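PDB 1F1E: histone fold protein from Methanopyrus kandleri, which is an archaeal histone that probably binds DNA and carries two histone-fold repeats in a single chain, which probably pair with each other like a histone dimer. Local coordinates for residues Glu11-Gln16 with Leu111-Thr116. Sequence-based numbering, arbitrary orientation.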
# COMPACT_ATOMS: atom_id res chain seq x y z
N GLU A 11 -2.24 -1.82 22.40
CA GLU A 11 -1.04 -2.41 22.92
C GLU A 11 -1.04 -3.92 22.99
O GLU A 11 -0.03 -4.44 22.60
CB GLU A 11 -0.85 -1.87 24.37
CG GLU A 11 0.50 -2.32 24.89
CD GLU A 11 0.79 -1.89 26.29
OE1 GLU A 11 0.03 -1.05 26.85
OE2 GLU A 11 1.79 -2.41 26.82
N ARG A 12 -2.14 -4.53 23.49
CA ARG A 12 -2.10 -6.00 23.56
C ARG A 12 -1.91 -6.63 22.17
O ARG A 12 -1.21 -7.61 22.00
CB ARG A 12 -3.32 -6.60 24.25
CG ARG A 12 -3.38 -6.28 25.76
CD ARG A 12 -4.56 -7.07 26.36
NE ARG A 12 -5.82 -6.50 25.86
CZ ARG A 12 -6.49 -5.50 26.40
NH1 ARG A 12 -6.09 -4.87 27.51
NH2 ARG A 12 -7.60 -5.09 25.86
N ILE A 13 -2.61 -6.01 21.20
CA ILE A 13 -2.62 -6.60 19.88
C ILE A 13 -1.23 -6.46 19.29
O ILE A 13 -0.67 -7.37 18.72
CB ILE A 13 -3.72 -6.01 19.03
CG1 ILE A 13 -5.11 -6.40 19.56
CG2 ILE A 13 -3.60 -6.39 17.58
CD1 ILE A 13 -6.22 -5.47 19.06
N PHE A 14 -0.66 -5.26 19.38
CA PHE A 14 0.71 -5.08 18.87
C PHE A 14 1.67 -6.04 19.55
O PHE A 14 2.54 -6.65 18.93
CB PHE A 14 1.11 -3.64 19.14
CG PHE A 14 2.45 -3.26 18.59
CD1 PHE A 14 3.57 -3.29 19.37
CD2 PHE A 14 2.58 -2.89 17.26
CE1 PHE A 14 4.83 -2.94 18.89
CE2 PHE A 14 3.81 -2.57 16.77
CZ PHE A 14 4.93 -2.59 17.57
N ARG A 15 1.48 -6.17 20.87
CA ARG A 15 2.39 -7.03 21.64
C ARG A 15 2.27 -8.49 21.28
O ARG A 15 3.16 -9.33 21.43
CB ARG A 15 2.09 -6.77 23.13
CG ARG A 15 3.16 -6.77 24.13
CD ARG A 15 2.57 -6.63 25.53
NE ARG A 15 2.81 -5.29 26.09
CZ ARG A 15 4.01 -4.95 26.57
NH1 ARG A 15 4.20 -3.75 27.08
NH2 ARG A 15 5.03 -5.81 26.53
N GLN A 16 1.16 -8.93 20.70
CA GLN A 16 1.03 -10.27 20.20
C GLN A 16 2.09 -10.58 19.17
O GLN A 16 2.45 -11.73 18.98
CB GLN A 16 -0.30 -10.50 19.46
CG GLN A 16 -1.49 -10.48 20.39
CD GLN A 16 -2.86 -10.48 19.75
OE1 GLN A 16 -3.87 -10.47 20.42
NE2 GLN A 16 -2.91 -10.50 18.42
N LEU A 111 -8.42 -7.66 9.75
CA LEU A 111 -7.40 -6.98 8.97
C LEU A 111 -6.67 -5.97 9.82
O LEU A 111 -5.44 -5.93 9.78
CB LEU A 111 -8.08 -6.33 7.77
CG LEU A 111 -7.21 -5.53 6.80
CD1 LEU A 111 -5.99 -6.32 6.33
CD2 LEU A 111 -8.00 -5.02 5.60
N ILE A 112 -7.34 -5.07 10.51
CA ILE A 112 -6.62 -4.05 11.23
C ILE A 112 -5.88 -4.66 12.40
O ILE A 112 -4.81 -4.20 12.78
CB ILE A 112 -7.54 -2.87 11.62
CG1 ILE A 112 -8.64 -3.20 12.60
CG2 ILE A 112 -8.09 -2.19 10.38
CD1 ILE A 112 -9.39 -1.99 13.13
N CYS A 113 -6.44 -5.69 13.04
CA CYS A 113 -5.74 -6.31 14.15
C CYS A 113 -4.52 -7.10 13.67
O CYS A 113 -3.46 -6.94 14.30
CB CYS A 113 -6.70 -7.16 14.96
SG CYS A 113 -7.99 -6.22 15.79
N ARG A 114 -4.72 -7.88 12.62
CA ARG A 114 -3.59 -8.62 12.09
C ARG A 114 -2.52 -7.66 11.60
O ARG A 114 -1.33 -7.88 11.79
CB ARG A 114 -4.01 -9.54 10.97
CG ARG A 114 -2.87 -10.25 10.27
CD ARG A 114 -2.06 -11.17 11.19
NE ARG A 114 -0.88 -11.56 10.48
CZ ARG A 114 0.34 -11.80 10.91
NH1 ARG A 114 0.62 -11.71 12.19
NH2 ARG A 114 1.28 -12.13 10.04
N ALA A 115 -2.90 -6.52 10.98
CA ALA A 115 -1.95 -5.55 10.51
C ALA A 115 -1.16 -4.97 11.67
O ALA A 115 0.06 -4.78 11.59
CB ALA A 115 -2.61 -4.47 9.72
N THR A 116 -1.81 -4.76 12.79
CA THR A 116 -1.15 -4.26 13.99
C THR A 116 -0.16 -5.30 14.57
O THR A 116 0.96 -4.91 14.87
CB THR A 116 -2.21 -3.86 15.01
OG1 THR A 116 -3.02 -2.83 14.50
CG2 THR A 116 -1.59 -3.27 16.27
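I13 and F14 of helix 7-15, the short first helix of the N-terminal histone fold, pack on C113 and T116 of helix 102-129, the long median helix of the second fold, so the contact joins the two repeats in the handshake pairing of histone dimers. The axes of the two helical segments approach to 8.7 Å at 58°, and the closest CA atoms, those of F14 and T116, lie 5.3 Å apart. I13 divides its branches: CG2, anti to the backbone N, rests 3.3 Å from the carbonyl O of C113 and also meets T116 CB, whereas CD1 reaches 3.8 Å to C113 SG. The side chains of I13 and T116 cross at about a right angle, and T116 CG2 lies against the backbone of helix 7-15, 3.8 Å from F14 N. The F14 ring comes obliquely to T116 O, with CD2 at 3.5 Å, and continues onto L119 and A123 of the long helix and I31 of helix 25-51. T116 keeps its hydroxyl within its own helix: OG1 donates to I112 O over 2.8 Å, tilted 22° from the carbonyl plane, while T116 N reaches the same oxygen from the opposite face. With OG1 anti to the carbonyl carbon (chi1 -62°), CG2 is left to meet F14. A serine in place of the threonine would lack the CG2 methyl and would probably leave a gap beside F14 N and CB. All four touching residues are buried and they meet through van der Waals contacts, consistent with an interface held here mainly by apolar packing, with the T116 hydroxyl satisfied within its own helix.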